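Putative exported protein (PDB 4PJ2) probably inhibits i-type (invertebrate) lysozyme in the bacterial periplasm and binds a magnesium ion. Local coordinates at residues V16-E21 and R35-A40; T29-V34 and G52-R57; P75-V80 and D93-N98. All coordinates share one frame; numbering follows the deposited sequence. Where two conformers were deposited one is given.

How the contacts relate
Following the chain from its N terminus, contact 1 pairs V16-E21 with R35-A40 and so closes the loop that includes T29-V34. Contact 2 then joins T29-V34 to G52-R57. The segments of the two contacts alternate along the chain, so they cross, and both use strand 30-37, which lies between strands 16-21 and 49-57 in one antiparallel sheet. Contact 3 comes later, in series with both: P75-V80 pairs with D93-N98 to close a hairpin in the second antiparallel sheet. The two sheets meet face to face where L36 touches L97 and V34 touches F95, and a polar bond between contacts 2 and 3 also joins them.

Contact 1. Residues V16-E21 and R35-A40; sequences VVTVSE and RLYSGA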
ATOM      1  N   VAL A  16      23.714   8.591   8.182  1.00 12.89           N
ATOM      2  CA  VAL A  16      23.236   7.510   7.347  1.00 12.45           C
ATOM      3  C   VAL A  16      21.908   7.033   7.906  1.00 11.79           C
ATOM      4  O   VAL A  16      21.734   6.936   9.121  1.00 11.97           O
ATOM      5  CB  VAL A  16      24.251   6.361   7.317  1.00 14.43           C
ATOM      6  CG1 VAL A  16      23.700   5.142   6.595  1.00 15.69           C
ATOM      7  CG2 VAL A  16      25.544   6.848   6.697  1.00 14.02           C
ATOM      8  N   VAL A  17      20.971   6.732   7.020  0.77 12.40           N
ATOM      9  CA  VAL A  17      19.662   6.247   7.429  0.77 12.34           C
ATOM     10  C   VAL A  17      19.388   4.922   6.730  0.77 12.50           C
ATOM     11  O   VAL A  17      19.754   4.727   5.577  0.77 13.57           O
ATOM     12  CB  VAL A  17      18.561   7.338   7.173  0.77 14.64           C
ATOM     13  CG1 VAL A  17      18.298   7.548   5.694  0.77 14.81           C
ATOM     14  CG2 VAL A  17      17.284   6.993   7.841  0.77 16.10           C
ATOM     15  N   THR A  18      18.731   4.004   7.433  1.00 11.72           N
ATOM     16  CA  THR A  18      18.174   2.826   6.807  1.00 11.49           C
ATOM     17  C   THR A  18      16.669   2.802   7.026  1.00 11.18           C
ATOM     18  O   THR A  18      16.157   3.329   8.008  1.00 11.16           O
ATOM     19  CB  THR A  18      18.784   1.524   7.314  1.00 12.33           C
ATOM     20  OG1 THR A  18      18.401   1.339   8.673  1.00 11.90           O
ATOM     21  CG2 THR A  18      20.297   1.526   7.192  1.00 12.71           C
ATOM     22  N   VAL A  19      15.981   2.185   6.079  1.00 10.85           N
ATOM     23  CA  VAL A  19      14.531   2.039   6.135  1.00 10.92           C
ATOM     24  C   VAL A  19      14.224   0.596   5.808  1.00 10.72           C
ATOM     25  O   VAL A  19      14.688   0.079   4.796  1.00 12.31           O
ATOM     26  CB  VAL A  19      13.816   2.977   5.144  1.00 11.99           C
ATOM     27  CG1 VAL A  19      12.301   2.786   5.244  1.00 12.73           C
ATOM     28  CG2 VAL A  19      14.203   4.416   5.425  1.00 12.27           C
ATOM     29  N   SER A  20      13.428  -0.041   6.666  1.00 11.00           N
ATOM     30  CA  SER A  20      13.117  -1.466   6.545  1.00 11.88           C
ATOM     31  C   SER A  20      11.656  -1.728   6.823  1.00 12.38           C
ATOM     32  O   SER A  20      11.092  -1.147   7.738  1.00 12.63           O
ATOM     33  CB  SER A  20      13.855  -2.253   7.629  1.00 13.79           C
ATOM     34  OG  SER A  20      15.237  -2.226   7.463  1.00 16.17           O
ATOM     35  N   GLU A  21      11.044  -2.643   6.074  1.00 12.59           N
ATOM     36  CA  GLU A  21       9.740  -3.172   6.474  1.00 13.36           C
ATOM     37  C   GLU A  21       9.904  -4.175   7.605  1.00 13.19           C
ATOM     38  O   GLU A  21      10.925  -4.835   7.734  1.00 14.93           O
ATOM     39  CB  GLU A  21       9.048  -3.811   5.268  1.00 15.15           C
ATOM     40  CG  GLU A  21       8.491  -2.745   4.317  1.00 16.47           C
ATOM     41  CD  GLU A  21       7.890  -3.292   3.041  1.00 20.37           C
ATOM     42  OE1 GLU A  21       8.125  -4.472   2.733  1.00 24.38           O
ATOM     43  OE2 GLU A  21       7.187  -2.538   2.328  1.00 21.18           O
ATOM     44  N   ARG A  35      16.018   4.092  10.829  1.00  9.80           N
ATOM     45  CA  ARG A  35      17.129   4.079  11.791  1.00 10.40           C
ATOM     46  C   ARG A  35      18.185   5.055  11.311  1.00 10.00           C
ATOM     47  O   ARG A  35      18.553   5.032  10.148  1.00 11.84           O
ATOM     48  CB  ARG A  35      17.725   2.678  11.936  1.00 10.63           C
ATOM     49  CG  ARG A  35      16.820   1.703  12.697  1.00 10.10           C
ATOM     50  CD  ARG A  35      17.366   0.307  12.634  1.00 11.46           C
ATOM     51  NE  ARG A  35      17.179  -0.549  13.801  1.00 12.68           N
ATOM     52  CZ  ARG A  35      16.217  -1.440  13.992  1.00 12.52           C
ATOM     53  NH1 ARG A  35      15.180  -1.541  13.177  1.00 14.04           N
ATOM     54  NH2 ARG A  35      16.281  -2.206  15.068  1.00 13.60           N
ATOM     55  N   LEU A  36      18.647   5.899  12.225  1.00 10.46           N
ATOM     56  CA  LEU A  36      19.631   6.931  11.946  1.00 10.60           C
ATOM     57  C   LEU A  36      20.935   6.588  12.631  1.00 10.69           C
ATOM     58  O   LEU A  36      20.945   6.240  13.826  1.00 11.11           O
ATOM     59  CB  LEU A  36      19.121   8.255  12.474  1.00 12.14           C
ATOM     60  CG  LEU A  36      19.970   9.490  12.236  1.00 14.13           C
ATOM     61  CD1 LEU A  36      20.097   9.782  10.751  1.00 14.24           C
ATOM     62  CD2 LEU A  36      19.390  10.674  12.970  1.00 16.23           C
ATOM     63  N   TYR A  37      22.013   6.715  11.873  1.00 10.71           N
ATOM     64  CA  TYR A  37      23.380   6.432  12.306  1.00 10.88           C
ATOM     65  C   TYR A  37      24.245   7.663  12.057  1.00 11.42           C
ATOM     66  O   TYR A  37      23.975   8.445  11.146  1.00 11.87           O
ATOM     67  CB  TYR A  37      23.955   5.252  11.516  1.00 11.21           C
ATOM     68  CG  TYR A  37      23.134   3.988  11.633  1.00 11.20           C
ATOM     69  CD1 TYR A  37      23.495   2.975  12.524  1.00 11.18           C
ATOM     70  CD2 TYR A  37      21.975   3.816  10.862  1.00 11.24           C
ATOM     71  CE1 TYR A  37      22.729   1.845  12.644  1.00 10.77           C
ATOM     72  CE2 TYR A  37      21.215   2.686  10.992  1.00 11.19           C
ATOM     73  CZ  TYR A  37      21.592   1.699  11.877  1.00 10.46           C
ATOM     74  OH  TYR A  37      20.795   0.587  11.974  1.00 11.06           O
ATOM     75  N   SER A  38      25.308   7.842  12.822  1.00 11.95           N
ATOM     76  CA  SER A  38      26.143   9.022  12.648  1.00 12.23           C
ATOM     77  C   SER A  38      26.908   9.006  11.339  1.00 12.34           C
ATOM     78  O   SER A  38      27.193  10.068  10.806  1.00 12.97           O
ATOM     79  CB  SER A  38      27.150   9.152  13.790  1.00 13.01           C
ATOM     80  OG  SER A  38      28.203   8.233  13.587  1.00 13.03           O
ATOM     81  N   GLY A  39      27.240   7.829  10.814  1.00 11.71           N
ATOM     82  CA  GLY A  39      28.076   7.733   9.627  1.00 12.53           C
ATOM     83  C   GLY A  39      29.495   8.210   9.858  1.00 13.03           C
ATOM     84  O   GLY A  39      30.211   8.507   8.901  1.00 14.43           O
ATOM     85  N   ALA A  40      29.930   8.273  11.112  1.00 12.95           N
ATOM     86  CA  ALA A  40      31.224   8.896  11.432  1.00 14.24           C
ATOM     87  C   ALA A  40      32.389   8.187  10.760  1.00 14.14           C
ATOM     88  O   ALA A  40      33.337   8.843  10.341  1.00 15.19           O
ATOM     89  CB  ALA A  40      31.420   8.936  12.932  1.00 15.91           C
TER
HETATM   90  O   HOH W   1      19.584  -0.804   9.901  1.00 12.46           O
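T18 and Y37 reach out from one face of two paired strands, V16-E21 and R35-Y37, and are joined at their ends by a water. The water lies 2.7 Å from T18 OG1 and 2.8 Å from Y37 OH. T18 OG1 is set between its backbone N and carbonyl carbon (chi1 68°), and from there it also rests 3.6 Å from R35 CB. The Y37 ring turns an edge to the strand: V16 O lies in the ring plane, 3.6 Å from CD2, while that same oxygen accepts the backbone N-H of Y37. Beyond its CB, R35 leads away, and its NH1 forms a salt bridge with D33. V17 and L36 point to the other face, where V17 packs on L9 and V34; the beta-branched valine and the longer leucine suit this apolar interior. Past the strand, V16 CG2 lies 4.0 Å from G39 CA, on the side where a side chain would be cramped, and the positive phi of 67° also suits glycine. S38 OG accepts from A40 N, an ST turn. Four backbone bonds link V16 with Y37 and T18 with R35, flanking the non-hydrogen-bonded V17-L36 pair. This alternation is typical of an antiparallel beta hairpin, here strands 16-21 and 30-37, with an apolar face turned toward a second sheet.

Contact 2. Residues T29-V34 and G52-R57; sequences TGSYDV and GKVLPR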
ATOM      1  N   THR A  29       0.345  -4.804   4.600  1.00 13.01           N
ATOM      2  CA  THR A  29       0.170  -3.998   5.796  1.00 12.66           C
ATOM      3  C   THR A  29       1.209  -4.394   6.816  1.00 12.73           C
ATOM      4  O   THR A  29       1.753  -5.486   6.741  1.00 14.25           O
ATOM      5  CB  THR A  29      -1.281  -4.160   6.365  1.00 14.46           C
ATOM      6  OG1 THR A  29      -1.509  -3.259   7.442  1.00 15.69           O
ATOM      7  CG2 THR A  29      -1.579  -5.587   6.840  1.00 13.76           C
ATOM      8  N   GLY A  30       1.463  -3.520   7.780  1.00 12.35           N
ATOM      9  CA  GLY A  30       2.395  -3.828   8.851  1.00 11.78           C
ATOM     10  C   GLY A  30       3.064  -2.558   9.299  1.00 11.14           C
ATOM     11  O   GLY A  30       2.401  -1.575   9.617  1.00 11.47           O
ATOM     12  N   SER A  31       4.388  -2.577   9.324  1.00 10.64           N
ATOM     13  CA  SER A  31       5.174  -1.471   9.830  1.00 10.57           C
ATOM     14  C   SER A  31       6.406  -1.289   8.973  1.00 10.23           C
ATOM     15  O   SER A  31       6.779  -2.138   8.180  1.00 11.00           O
ATOM     16  CB  SER A  31       5.591  -1.730  11.276  1.00 10.62           C
ATOM     17  OG  SER A  31       6.531  -2.799  11.336  1.00 11.11           O
ATOM     18  N   TYR A  32       7.075  -0.179   9.212  1.00 10.64           N
ATOM     19  CA  TYR A  32       8.438  -0.011   8.761  1.00  9.82           C
ATOM     20  C   TYR A  32       9.181   0.755   9.832  1.00 10.14           C
ATOM     21  O   TYR A  32       8.584   1.379  10.700  1.00 10.96           O
ATOM     22  CB  TYR A  32       8.495   0.700   7.416  1.00 11.17           C
ATOM     23  CG  TYR A  32       8.116   2.151   7.445  1.00 11.68           C
ATOM     24  CD1 TYR A  32       9.081   3.125   7.614  1.00 12.39           C
ATOM     25  CD2 TYR A  32       6.807   2.558   7.274  1.00 12.77           C
ATOM     26  CE1 TYR A  32       8.742   4.456   7.598  1.00 12.55           C
ATOM     27  CE2 TYR A  32       6.462   3.884   7.262  1.00 13.54           C
ATOM     28  CZ  TYR A  32       7.431   4.830   7.420  1.00 13.48           C
ATOM     29  OH  TYR A  32       7.129   6.167   7.409  1.00 14.93           O
ATOM     30  N   ASP A  33      10.502   0.701   9.779  1.00 10.21           N
ATOM     31  CA  ASP A  33      11.300   1.491  10.686  1.00 10.76           C
ATOM     32  C   ASP A  33      12.326   2.294   9.924  1.00 10.73           C
ATOM     33  O   ASP A  33      12.717   1.942   8.812  1.00 11.80           O
ATOM     34  CB  ASP A  33      11.962   0.640  11.770  1.00 11.99           C
ATOM     35  CG  ASP A  33      12.919  -0.393  11.233  1.00 12.99           C
ATOM     36  OD1 ASP A  33      12.491  -1.564  11.052  1.00 14.21           O
ATOM     37  OD2 ASP A  33      14.110  -0.041  11.046  1.00 13.74           O
ATOM     38  N   VAL A  34      12.691   3.401  10.548  1.00 10.52           N
ATOM     39  CA  VAL A  34      13.728   4.293  10.083  1.00 10.45           C
ATOM     40  C   VAL A  34      14.769   4.331  11.189  1.00 10.43           C
ATOM     41  O   VAL A  34      14.440   4.570  12.330  1.00 10.88           O
ATOM     42  CB  VAL A  34      13.163   5.706   9.869  1.00 11.47           C
ATOM     43  CG1 VAL A  34      14.268   6.640   9.437  1.00 12.30           C
ATOM     44  CG2 VAL A  34      12.026   5.692   8.848  1.00 11.87           C
ATOM     45  N   GLY A  52      15.939   5.468  16.288  1.00 10.76           N
ATOM     46  CA  GLY A  52      15.086   4.827  15.317  1.00 11.19           C
ATOM     47  C   GLY A  52      13.639   4.980  15.695  1.00 10.68           C
ATOM     48  O   GLY A  52      13.332   5.212  16.864  1.00 11.39           O
ATOM     49  N   LYS A  53      12.763   4.849  14.699  1.00 10.27           N
ATOM     50  CA  LYS A  53      11.328   4.962  14.896  1.00 10.90           C
ATOM     51  C   LYS A  53      10.631   3.906  14.070  1.00 10.16           C
ATOM     52  O   LYS A  53      11.066   3.590  12.961  1.00 12.06           O
ATOM     53  CB  LYS A  53      10.836   6.342  14.465  1.00 13.62           C
ATOM     54  CG  LYS A  53      11.437   7.484  15.222  1.00 18.69           C
ATOM     55  CD  LYS A  53      10.916   7.588  16.629  1.00 24.28           C
ATOM     56  CE  LYS A  53      11.764   8.551  17.447  1.00 28.13           C
ATOM     57  NZ  LYS A  53      11.228   8.707  18.823  1.00 29.99           N
ATOM     58  N   VAL A  54       9.530   3.382  14.603  1.00 10.37           N
ATOM     59  CA  VAL A  54       8.720   2.390  13.911  1.00 10.42           C
ATOM     60  C   VAL A  54       7.344   3.003  13.650  1.00 10.59           C
ATOM     61  O   VAL A  54       6.740   3.569  14.561  1.00 11.85           O
ATOM     62  CB  VAL A  54       8.535   1.104  14.753  1.00 11.33           C
ATOM     63  CG1 VAL A  54       7.916   0.022  13.891  1.00 11.78           C
ATOM     64  CG2 VAL A  54       9.862   0.633  15.319  1.00 11.78           C
ATOM     65  N   LEU A  55       6.881   2.898  12.409  1.00 10.74           N
ATOM     66  CA  LEU A  55       5.615   3.480  11.995  1.00 12.31           C
ATOM     67  C   LEU A  55       4.770   2.435  11.284  1.00 11.11           C
ATOM     68  O   LEU A  55       5.292   1.499  10.693  1.00 11.53           O
ATOM     69  CB  LEU A  55       5.841   4.647  11.038  1.00 14.71           C
ATOM     70  CG  LEU A  55       6.151   5.987  11.694  1.00 19.52           C
ATOM     71  CD1 LEU A  55       7.572   6.052  12.172  1.00 21.68           C
ATOM     72  CD2 LEU A  55       5.876   7.109  10.740  1.00 21.66           C
ATOM     73  N   PRO A  56       3.452   2.623  11.291  1.00 11.83           N
ATOM     74  CA  PRO A  56       2.584   1.766  10.493  1.00 11.96           C
ATOM     75  C   PRO A  56       2.780   1.994   9.005  1.00 12.35           C
ATOM     76  O   PRO A  56       3.141   3.099   8.583  1.00 13.93           O
ATOM     77  CB  PRO A  56       1.169   2.183  10.924  1.00 14.51           C
ATOM     78  CG  PRO A  56       1.312   3.467  11.525  1.00 16.28           C
ATOM     79  CD  PRO A  56       2.696   3.646  12.019  1.00 13.60           C
ATOM     80  N   ARG A  57       2.543   0.952   8.216  1.00 12.87           N
ATOM     81  CA  ARG A  57       2.474   1.117   6.773  1.00 15.28           C
ATOM     82  C   ARG A  57       1.242   0.493   6.223  1.00 15.18           C
ATOM     83  O   ARG A  57       0.924  -0.665   6.456  1.00 16.42           O
ATOM     84  CB  ARG A  57       3.674   0.580   6.020  1.00 17.73           C
ATOM     85  CG  ARG A  57       3.943  -0.839   6.280  1.00 15.89           C
ATOM     86  CD  ARG A  57       5.051  -1.480   5.390  1.00 14.79           C
ATOM     87  NE  ARG A  57       5.224  -2.839   5.880  1.00 12.98           N
ATOM     88  CZ  ARG A  57       4.667  -3.930   5.383  1.00 12.86           C
ATOM     89  NH1 ARG A  57       3.941  -3.895   4.282  1.00 13.26           N
ATOM     90  NH2 ARG A  57       4.876  -5.090   5.981  1.00 13.16           N
TER
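Y32 and R57 mark an antiparallel strand pairing in the beta hairpin 30-37/49-57, at the edge of the first sheet, where 49-57 is the outermost strand within the chain. Six backbone hydrogen bonds join G30 with R57, Y32 with L55 and V34 with K53. A seventh comes from a side chain: R57 NE donates to S31 O at 2.9 Å. The oxygen lies in the guanidinium plane, but NE stands 51° out of the carbonyl plane of S31. R57 CG sits between its backbone N and carbonyl carbon (chi1 57°), and the chain then runs extended to NE, crossing over the neighbouring strand. G30 CA lies over one face of the guanidinium; a beta-carbon there would run into R57 NH2, and the backbone conformation by itself also calls for glycine. Further along, R57 NH2 forms a salt bridge with E25, and NH1 bonds to G59 O, partners that probably offset the charge of this buried side chain. Y32 and L55 lie side by side, pointing the same way: L55 CB stands over the ring face, 4.2 Å from the Y32 centroid, a CH-pi contact, and L55 CD2 approaches Y32 OH at 3.7 Å. That hydroxyl bonds to D93 of the second sheet. On the opposite surface, S31 CB meets V54 CG1 at 3.9 Å. P56 pairs with S31 at a non-hydrogen-bonded position, where this partner asks no N-H of it. Such a two-faced edge, inward Y32, V34 and L55 against outward D33 and V54, is typical of a beta sandwich built from antiparallel hairpins.

Contact 3. Residues P75-V80 and D93-N98; sequences PELIVV and DAFTLN. With MG (magnesium ion), chain G.
The start of the beta hairpin 76-82/90-98 carries part of the magnesium site, and there E76 lies beside T96, with its CB 3.3 Å from F95 O. Both carboxylate oxygens of E76 bind the magnesium ion, OE1 and OE2 each at 2.5 Å, a bidentate grip that the two-oxygen carboxylate makes possible. D68, N70 and D72 through their OD1 atoms, and Q74 through its backbone O, complete the site. The E76 chain bends at CB-CG (chi2 62°), bringing CD round toward the metal. The T96 side chain points the same way, with CG2 3.8 Å from E76 OE2, while L69 N donates to OE1. A water 2.7 Å from E76 OE2 also accepts from L97 N, tying the ligand to the partner strand. On the face of I78 and A94, the small alanine fits against I78 CG1; on the opposite face L77, V79 and F95 form an apolar layer against Y32 and V34 of the other sheet. The F95 ring turns its edge to L77 O, which lies in the ring plane, and V79 CG2 approaches F95 CE2 at 4.0 Å. L97 is nearly eclipsed at chi1 (4°); its CD2 meets L77 CB at 4.0 Å. Buried D93 takes H108 ND1 on OD1 and Y32 on OD2. Four backbone bonds link L77 with F95 and V79 with D93. Ligands at every second residue from D68 to E76 resemble the first part of an EF-hand loop, without its helices and with the bidentate glutamate earlier, here leading into an antiparallel hairpin of a beta sandwich.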
ATOM      1  N   PRO A  75      17.890  18.062   3.552  1.00 24.27           N
ATOM      2  CA  PRO A  75      16.747  17.232   3.156  1.00 22.73           C
ATOM      3  C   PRO A  75      16.075  16.512   4.315  1.00 21.75           C
ATOM      4  O   PRO A  75      16.753  16.032   5.231  1.00 21.66           O
ATOM      5  CB  PRO A  75      17.374  16.214   2.203  1.00 22.70           C
ATOM      6  CG  PRO A  75      18.782  16.090   2.671  1.00 23.82           C
ATOM      7  CD  PRO A  75      19.170  17.476   3.122  1.00 24.78           C
ATOM      8  N   GLU A  76      14.751  16.477   4.273  1.00 20.84           N
ATOM      9  CA  GLU A  76      13.944  15.561   5.072  1.00 20.41           C
ATOM     10  C   GLU A  76      13.883  14.249   4.344  1.00 18.66           C
ATOM     11  O   GLU A  76      14.099  14.187   3.135  1.00 19.41           O
ATOM     12  CB  GLU A  76      12.526  16.110   5.226  1.00 21.14           C
ATOM     13  CG  GLU A  76      12.386  17.124   6.330  1.00 22.73           C
ATOM     14  CD  GLU A  76      13.254  18.357   6.092  1.00 24.19           C
ATOM     15  OE1 GLU A  76      12.971  19.132   5.145  1.00 24.82           O
ATOM     16  OE2 GLU A  76      14.222  18.564   6.853  1.00 25.61           O
ATOM     17  N   LEU A  77      13.620  13.177   5.091  1.00 17.84           N
ATOM     18  CA  LEU A  77      13.357  11.886   4.487  1.00 16.58           C
ATOM     19  C   LEU A  77      11.877  11.709   4.318  1.00 17.25           C
ATOM     20  O   LEU A  77      11.117  11.934   5.256  1.00 18.30           O
ATOM     21  CB  LEU A  77      13.894  10.781   5.397  1.00 16.61           C
ATOM     22  CG  LEU A  77      13.517   9.347   5.006  1.00 15.73           C
ATOM     23  CD1 LEU A  77      14.152   8.898   3.709  1.00 17.41           C
ATOM     24  CD2 LEU A  77      13.876   8.400   6.142  1.00 15.96           C
ATOM     25  N   ILE A  78      11.479  11.291   3.126  1.00 16.50           N
ATOM     26  CA  ILE A  78      10.076  10.979   2.855  1.00 16.60           C
ATOM     27  C   ILE A  78       9.983   9.521   2.473  1.00 15.36           C
ATOM     28  O   ILE A  78      10.657   9.068   1.563  1.00 17.09           O
ATOM     29  CB  ILE A  78       9.469  11.871   1.748  1.00 17.95           C
ATOM     30  CG1 ILE A  78       9.615  13.342   2.137  1.00 19.56           C
ATOM     31  CG2 ILE A  78       7.992  11.489   1.540  1.00 18.38           C
ATOM     32  CD1 ILE A  78      10.806  14.059   1.512  1.00 21.53           C
ATOM     33  N   VAL A  79       9.163   8.775   3.212  1.00 14.17           N
ATOM     34  CA  VAL A  79       8.914   7.371   2.917  1.00 13.57           C
ATOM     35  C   VAL A  79       7.525   7.266   2.305  1.00 14.02           C
ATOM     36  O   VAL A  79       6.542   7.630   2.945  1.00 14.69           O
ATOM     37  CB  VAL A  79       9.013   6.481   4.176  1.00 13.49           C
ATOM     38  CG1 VAL A  79       8.763   5.023   3.822  1.00 14.28           C
ATOM     39  CG2 VAL A  79      10.381   6.631   4.834  1.00 13.62           C
ATOM     40  N   VAL A  80       7.459   6.802   1.058  1.00 13.58           N
ATOM     41  CA  VAL A  80       6.202   6.723   0.316  1.00 14.34           C
ATOM     42  C   VAL A  80       5.733   5.285   0.288  1.00 14.04           C
ATOM     43  O   VAL A  80       6.495   4.393  -0.032  1.00 15.03           O
ATOM     44  CB  VAL A  80       6.352   7.231  -1.133  1.00 15.33           C
ATOM     45  CG1 VAL A  80       4.993   7.192  -1.828  1.00 16.20           C
ATOM     46  CG2 VAL A  80       6.935   8.633  -1.151  1.00 16.51           C
ATOM     47  N   ASP A  93       5.177   9.433   5.034  1.00 15.24           N
ATOM     48  CA  ASP A  93       5.645  10.085   6.245  1.00 15.17           C
ATOM     49  C   ASP A  93       6.922  10.836   5.937  1.00 15.71           C
ATOM     50  O   ASP A  93       7.774  10.338   5.211  1.00 16.77           O
ATOM     51  CB  ASP A  93       5.911   9.047   7.336  1.00 15.18           C
ATOM     52  CG  ASP A  93       4.682   8.263   7.672  1.00 16.71           C
ATOM     53  OD1 ASP A  93       3.720   8.867   8.190  1.00 19.94           O
ATOM     54  OD2 ASP A  93       4.659   7.050   7.375  1.00 16.67           O
ATOM     55  N   ALA A  94       7.039  12.030   6.494  1.00 17.64           N
ATOM     56  CA  ALA A  94       8.265  12.813   6.388  1.00 18.43           C
ATOM     57  C   ALA A  94       8.959  12.869   7.749  1.00 18.45           C
ATOM     58  O   ALA A  94       8.293  12.984   8.781  1.00 17.91           O
ATOM     59  CB  ALA A  94       7.970  14.225   5.882  1.00 19.50           C
ATOM     60  N   PHE A  95      10.287  12.830   7.717  1.00 17.32           N
ATOM     61  CA  PHE A  95      11.123  12.858   8.911  1.00 17.06           C
ATOM     62  C   PHE A  95      12.202  13.913   8.792  1.00 17.62           C
ATOM     63  O   PHE A  95      12.819  14.060   7.737  1.00 20.07           O
ATOM     64  CB  PHE A  95      11.839  11.514   9.131  1.00 16.36           C
ATOM     65  CG  PHE A  95      10.926  10.339   9.255  1.00 14.96           C
ATOM     66  CD1 PHE A  95      10.630   9.794  10.493  1.00 16.98           C
ATOM     67  CD2 PHE A  95      10.397   9.749   8.130  1.00 15.59           C
ATOM     68  CE1 PHE A  95       9.795   8.706  10.589  1.00 17.95           C
ATOM     69  CE2 PHE A  95       9.542   8.667   8.224  1.00 15.61           C
ATOM     70  CZ  PHE A  95       9.250   8.145   9.452  1.00 17.20           C
ATOM     71  N   THR A  96      12.436  14.620   9.883  1.00 20.10           N
ATOM     72  CA  THR A  96      13.647  15.423  10.005  1.00 21.13           C
ATOM     73  C   THR A  96      14.733  14.549  10.597  1.00 22.43           C
ATOM     74  O   THR A  96      14.440  13.659  11.409  1.00 23.01           O
ATOM     75  CB  THR A  96      13.455  16.669  10.874  1.00 22.91           C
ATOM     76  OG1 THR A  96      12.834  16.311  12.107  1.00 22.58           O
ATOM     77  CG2 THR A  96      12.590  17.672  10.158  1.00 23.32           C
ATOM     78  N   LEU A  97      15.969  14.795  10.145  1.00 22.73           N
ATOM     79  CA  LEU A  97      17.163  14.055  10.560  1.00 22.62           C
ATOM     80  C   LEU A  97      18.438  14.905  10.371  1.00 23.26           C
ATOM     81  O   LEU A  97      18.811  15.275   9.246  1.00 24.52           O
ATOM     82  CB  LEU A  97      17.335  12.753   9.793  1.00 23.95           C
ATOM     83  CG  LEU A  97      16.373  12.398   8.675  1.00 25.37           C
ATOM     84  CD1 LEU A  97      16.553  13.305   7.478  1.00 24.47           C
ATOM     85  CD2 LEU A  97      16.613  10.989   8.269  1.00 26.42           C
ATOM     86  N   ASN A  98      19.129  15.187  11.466  1.00 23.22           N
ATOM     87  CA  ASN A  98      20.366  15.955  11.400  1.00 23.72           C
ATOM     88  C   ASN A  98      21.226  15.698  12.642  1.00 23.53           C
ATOM     89  O   ASN A  98      20.762  15.131  13.637  1.00 22.80           O
ATOM     90  CB  ASN A  98      20.061  17.451  11.229  1.00 26.10           C
ATOM     91  CG  ASN A  98      19.154  17.984  12.308  1.00 27.89           C
ATOM     92  OD1 ASN A  98      19.549  18.072  13.477  1.00 28.93           O
ATOM     93  ND2 ASN A  98      17.932  18.351  11.930  1.00 28.95           N
TER
HETATM   94 MG    MG G 203      14.933  20.576   5.547  1.00 28.81          MG
HETATM   95  O   HOH W   2      16.016  16.799   7.723  1.00 22.02           O
HETATM   96  O   HOH W   3      19.231  15.921   6.569  1.00 23.50           O